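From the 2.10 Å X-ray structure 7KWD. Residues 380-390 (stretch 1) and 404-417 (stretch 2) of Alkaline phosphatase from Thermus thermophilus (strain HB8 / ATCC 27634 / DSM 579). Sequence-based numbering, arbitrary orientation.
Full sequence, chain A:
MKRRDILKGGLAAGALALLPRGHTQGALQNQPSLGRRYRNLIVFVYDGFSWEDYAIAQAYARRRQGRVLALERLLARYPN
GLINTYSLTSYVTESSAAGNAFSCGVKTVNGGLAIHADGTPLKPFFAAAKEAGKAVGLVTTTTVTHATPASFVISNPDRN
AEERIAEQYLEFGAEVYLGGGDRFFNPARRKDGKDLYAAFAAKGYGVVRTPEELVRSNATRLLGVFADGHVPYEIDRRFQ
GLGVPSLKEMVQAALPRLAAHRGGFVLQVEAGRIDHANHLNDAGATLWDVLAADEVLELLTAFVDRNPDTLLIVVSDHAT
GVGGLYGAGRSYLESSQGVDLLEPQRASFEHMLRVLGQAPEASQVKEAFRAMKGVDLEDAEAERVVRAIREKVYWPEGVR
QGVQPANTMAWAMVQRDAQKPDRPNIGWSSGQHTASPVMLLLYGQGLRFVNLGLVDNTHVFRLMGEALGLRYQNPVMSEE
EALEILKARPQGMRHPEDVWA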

# COMPACT_ATOMS: atom_id res chain seq x y z
N ALA A 380 26.94 6.96 18.52
CA ALA A 380 27.22 6.26 17.27
C ALA A 380 26.23 6.64 16.17
O ALA A 380 26.54 6.50 14.98
CB ALA A 380 27.20 4.74 17.47
N GLU A 381 25.02 7.07 16.56
CA GLU A 381 24.01 7.42 15.57
C GLU A 381 24.32 8.79 14.99
O GLU A 381 24.30 8.97 13.76
CB GLU A 381 22.62 7.37 16.21
CG GLU A 381 22.19 5.95 16.65
CD GLU A 381 20.93 5.94 17.47
OE1 GLU A 381 20.72 6.92 18.23
OE2 GLU A 381 20.15 4.96 17.37
N ALA A 382 24.65 9.76 15.84
CA ALA A 382 25.03 11.07 15.33
C ALA A 382 26.26 10.97 14.44
O ALA A 382 26.34 11.65 13.41
CB ALA A 382 25.26 12.04 16.48
N GLU A 383 27.21 10.09 14.81
CA GLU A 383 28.42 9.96 14.00
C GLU A 383 28.09 9.43 12.62
O GLU A 383 28.70 9.83 11.62
CB GLU A 383 29.46 9.06 14.67
CG GLU A 383 29.80 9.42 16.12
CD GLU A 383 30.93 10.45 16.30
OE1 GLU A 383 30.98 11.48 15.57
OE2 GLU A 383 31.76 10.23 17.21
N ARG A 384 27.14 8.49 12.53
CA ARG A 384 26.74 8.00 11.23
C ARG A 384 26.22 9.15 10.37
O ARG A 384 26.53 9.23 9.17
CB ARG A 384 25.66 6.94 11.38
CG ARG A 384 26.14 5.57 11.84
CD ARG A 384 24.95 4.64 11.74
NE ARG A 384 25.00 3.46 12.59
CZ ARG A 384 25.89 2.49 12.46
NH1 ARG A 384 26.84 2.60 11.53
NH2 ARG A 384 25.84 1.42 13.24
N VAL A 385 25.43 10.03 10.96
CA VAL A 385 24.93 11.18 10.22
C VAL A 385 26.09 12.06 9.77
O VAL A 385 26.08 12.58 8.65
CB VAL A 385 23.93 11.98 11.09
CG1 VAL A 385 23.49 13.22 10.37
CG2 VAL A 385 22.70 11.14 11.46
N VAL A 386 27.07 12.29 10.65
CA VAL A 386 28.22 13.11 10.26
C VAL A 386 28.93 12.47 9.08
O VAL A 386 29.24 13.14 8.08
CB VAL A 386 29.17 13.31 11.45
CG1 VAL A 386 30.43 14.08 11.01
CG2 VAL A 386 28.46 14.04 12.58
N ARG A 387 29.15 11.16 9.15
CA ARG A 387 29.85 10.49 8.06
C ARG A 387 29.06 10.57 6.77
O ARG A 387 29.63 10.76 5.69
CB ARG A 387 30.11 9.04 8.44
CG ARG A 387 31.11 8.92 9.56
CD ARG A 387 31.33 7.51 10.06
NE ARG A 387 31.97 6.59 9.10
CZ ARG A 387 33.10 6.82 8.42
NH1 ARG A 387 33.77 7.96 8.53
NH2 ARG A 387 33.57 5.88 7.60
N ALA A 388 27.75 10.42 6.85
CA ALA A 388 26.96 10.45 5.63
C ALA A 388 27.03 11.83 5.00
O ALA A 388 27.20 11.95 3.78
CB ALA A 388 25.53 10.03 5.94
N ILE A 389 26.93 12.88 5.81
CA ILE A 389 26.98 14.24 5.28
C ILE A 389 28.38 14.58 4.77
O ILE A 389 28.53 15.22 3.73
CB ILE A 389 26.56 15.26 6.36
CG1 ILE A 389 25.06 15.15 6.69
CG2 ILE A 389 26.86 16.67 5.90
CD1 ILE A 389 24.66 15.72 8.08
N ARG A 390 29.40 14.22 5.54
CA ARG A 390 30.75 14.73 5.27
C ARG A 390 31.56 13.82 4.37
O ARG A 390 32.32 14.31 3.53
CB ARG A 390 31.47 14.97 6.58
CG ARG A 390 30.98 16.23 7.30
CD ARG A 390 31.64 16.42 8.67
NE ARG A 390 32.63 17.49 8.60
CZ ARG A 390 33.94 17.30 8.67
NH1 ARG A 390 34.45 16.08 8.85
NH2 ARG A 390 34.76 18.33 8.58
N GLN A 404 20.24 10.11 0.01
CA GLN A 404 21.22 10.33 1.06
C GLN A 404 21.65 11.78 1.08
O GLN A 404 21.68 12.43 0.04
CB GLN A 404 22.44 9.41 0.86
CG GLN A 404 22.11 7.93 0.84
CD GLN A 404 21.78 7.41 2.23
OE1 GLN A 404 21.91 8.14 3.20
NE2 GLN A 404 21.36 6.14 2.32
N PRO A 405 21.97 12.31 2.26
CA PRO A 405 22.09 11.51 3.49
C PRO A 405 20.79 11.26 4.27
O PRO A 405 20.83 10.63 5.32
CB PRO A 405 23.04 12.36 4.35
CG PRO A 405 22.70 13.77 3.96
CD PRO A 405 22.30 13.73 2.50
N ALA A 406 19.65 11.70 3.74
CA ALA A 406 18.41 11.65 4.51
C ALA A 406 18.07 10.25 5.00
O ALA A 406 17.60 10.09 6.13
CB ALA A 406 17.25 12.20 3.69
N ASN A 407 18.28 9.22 4.17
CA ASN A 407 17.89 7.88 4.59
C ASN A 407 18.77 7.38 5.74
O ASN A 407 18.31 6.62 6.59
CB ASN A 407 17.93 6.87 3.44
CG ASN A 407 16.83 7.08 2.37
OD1 ASN A 407 16.78 6.32 1.40
ND2 ASN A 407 15.96 8.08 2.53
N THR A 408 20.05 7.76 5.76
CA THR A 408 20.87 7.44 6.93
C THR A 408 20.34 8.17 8.15
O THR A 408 20.29 7.62 9.26
CB THR A 408 22.34 7.79 6.67
OG1 THR A 408 22.83 7.05 5.55
CG2 THR A 408 23.20 7.44 7.90
N MET A 409 19.90 9.42 7.97
CA MET A 409 19.26 10.14 9.06
C MET A 409 18.07 9.36 9.61
O MET A 409 17.89 9.25 10.83
CB MET A 409 18.85 11.53 8.58
CG MET A 409 20.05 12.43 8.28
SD MET A 409 19.67 14.00 7.50
CE MET A 409 19.02 14.94 8.89
N ALA A 410 17.26 8.78 8.72
CA ALA A 410 16.08 8.07 9.20
C ALA A 410 16.48 6.86 10.01
O ALA A 410 15.94 6.62 11.10
CB ALA A 410 15.20 7.67 8.01
N TRP A 411 17.47 6.11 9.52
CA TRP A 411 17.95 4.95 10.25
C TRP A 411 18.65 5.35 11.54
O TRP A 411 18.62 4.61 12.52
CB TRP A 411 18.89 4.13 9.37
CG TRP A 411 18.18 3.16 8.50
CD1 TRP A 411 17.93 3.28 7.16
CD2 TRP A 411 17.65 1.89 8.90
NE1 TRP A 411 17.28 2.17 6.70
CE2 TRP A 411 17.08 1.31 7.76
CE3 TRP A 411 17.58 1.20 10.11
CZ2 TRP A 411 16.46 0.06 7.79
CZ3 TRP A 411 16.97 -0.03 10.15
CH2 TRP A 411 16.41 -0.58 8.99
N ALA A 412 19.27 6.53 11.56
CA ALA A 412 19.91 7.00 12.79
C ALA A 412 18.90 7.19 13.91
O ALA A 412 19.25 7.02 15.09
CB ALA A 412 20.67 8.30 12.49
N MET A 413 17.63 7.50 13.58
CA MET A 413 16.60 7.69 14.59
C MET A 413 15.60 6.54 14.61
O MET A 413 14.42 6.74 14.91
CB MET A 413 15.88 9.03 14.38
CG MET A 413 15.08 9.15 13.10
SD MET A 413 14.37 10.81 12.99
CE MET A 413 12.92 10.66 14.01
N VAL A 414 16.06 5.33 14.32
CA VAL A 414 15.20 4.17 14.36
C VAL A 414 14.79 3.87 15.79
O VAL A 414 15.51 4.16 16.74
CB VAL A 414 15.92 2.97 13.71
CG1 VAL A 414 17.15 2.61 14.52
CG2 VAL A 414 15.05 1.74 13.62
N GLN A 415 13.59 3.31 15.93
CA GLN A 415 13.13 2.71 17.17
C GLN A 415 14.17 1.78 17.75
O GLN A 415 14.74 0.93 17.05
CB GLN A 415 11.84 1.93 16.89
CG GLN A 415 11.08 1.40 18.13
CD GLN A 415 10.08 0.29 17.80
OE1 GLN A 415 9.65 0.15 16.65
NE2 GLN A 415 9.73 -0.50 18.80
N ARG A 416 14.42 1.94 19.05
CA ARG A 416 15.32 1.06 19.79
C ARG A 416 14.61 0.25 20.87
O ARG A 416 15.02 -0.87 21.16
CB ARG A 416 16.43 1.89 20.46
CG ARG A 416 17.31 2.68 19.53
CD ARG A 416 18.17 3.64 20.33
NE ARG A 416 17.34 4.65 20.99
CZ ARG A 416 17.76 5.52 21.91
NH1 ARG A 416 19.03 5.52 22.32
NH2 ARG A 416 16.90 6.39 22.43
N ASP A 417 13.56 0.79 21.46
CA ASP A 417 12.86 0.15 22.57
C ASP A 417 11.78 -0.75 21.99
O ASP A 417 10.70 -0.28 21.60
CB ASP A 417 12.29 1.22 23.49
CG ASP A 417 11.69 0.66 24.75
OD1 ASP A 417 11.29 -0.53 24.79
OD2 ASP A 417 11.59 1.44 25.71

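Two helices lie side by side and antiparallel, their axes at 178° and 9.1 Å apart at closest approach, and no hydrogen bond crosses between them. The contact is a small one, 463 Å² counting both sides, and it rests on packing, much of it around small residues. Three residues cover the most surface: Glu-381, Ala-412 and Val-385.

Ala-412 is the pivot. As the last residue of its helix it brings its CA within 5.0 Å of the CA of Glu-381, so the close approach occurs at an alanine. Its single methyl serves two partners: Ala-412 CB sits 3.6 Å from Val-385 CG2 and 4.3 Å from Glu-381 CB. The residue here is small, the bulk comes from the opposing helix, and Val-385 supplies it. With chi1 in the t well, its CG2 packs 3.6 Å from Ala-412 CB and 4.3 Å from Met-409 CG, and its CG1 4.1 Å from Met-409 CG. The valine is buried, and its CA-to-CB bond points sideways, so the branches, not the CB, make the reach.

Glu-381 covers as much surface as Ala-412, but by a different rule. Its CB points toward the other helix, and the side chain, m then t, reaches past the end of that helix, leaving Glu-381 CD 3.1 Å from Ala-412 O. This is proximity without a bond: Glu-381 OE2 lies 3.2 Å from Ala-412 O, and both atoms are acceptors. The carboxylate finds its hydrogen bonds elsewhere in the structure. Arg-416, beyond the helix, adds its aliphatic part, with Arg-416 CD 3.8 Å from Glu-381 OE2. The opposite charges are near each other, yet Glu-381 OE2 stands 4.6 Å from Arg-416 NE and well out of the guanidinium plane, too far and too poorly aimed for a salt bridge.

Toward the other end of the contact, Ala-388 repeats the small-residue rule. Its CB points toward stretch 2 and lies 3.8 Å from Pro-405 CB and 4.0 Å from Thr-408 CB. Pro-405, preceded by a cis peptide bond, stands just before the helix and offers a compact apolar ring; its CG also meets Ile-389 CG1 at 3.9 Å. Thr-408 suits a buried site because its polar atom is satisfied within its own stretch: Thr-408 OG1 donates to Gln-404 OE1 at 2.7 Å. Its methyl also packs, with Thr-408 CG2 4.0 Å from Arg-384 O. The lesson is economical: alanines sit at the close approaches, branched and ring side chains fill around them, and polar groups find their hydrogen bonds without crossing the contact.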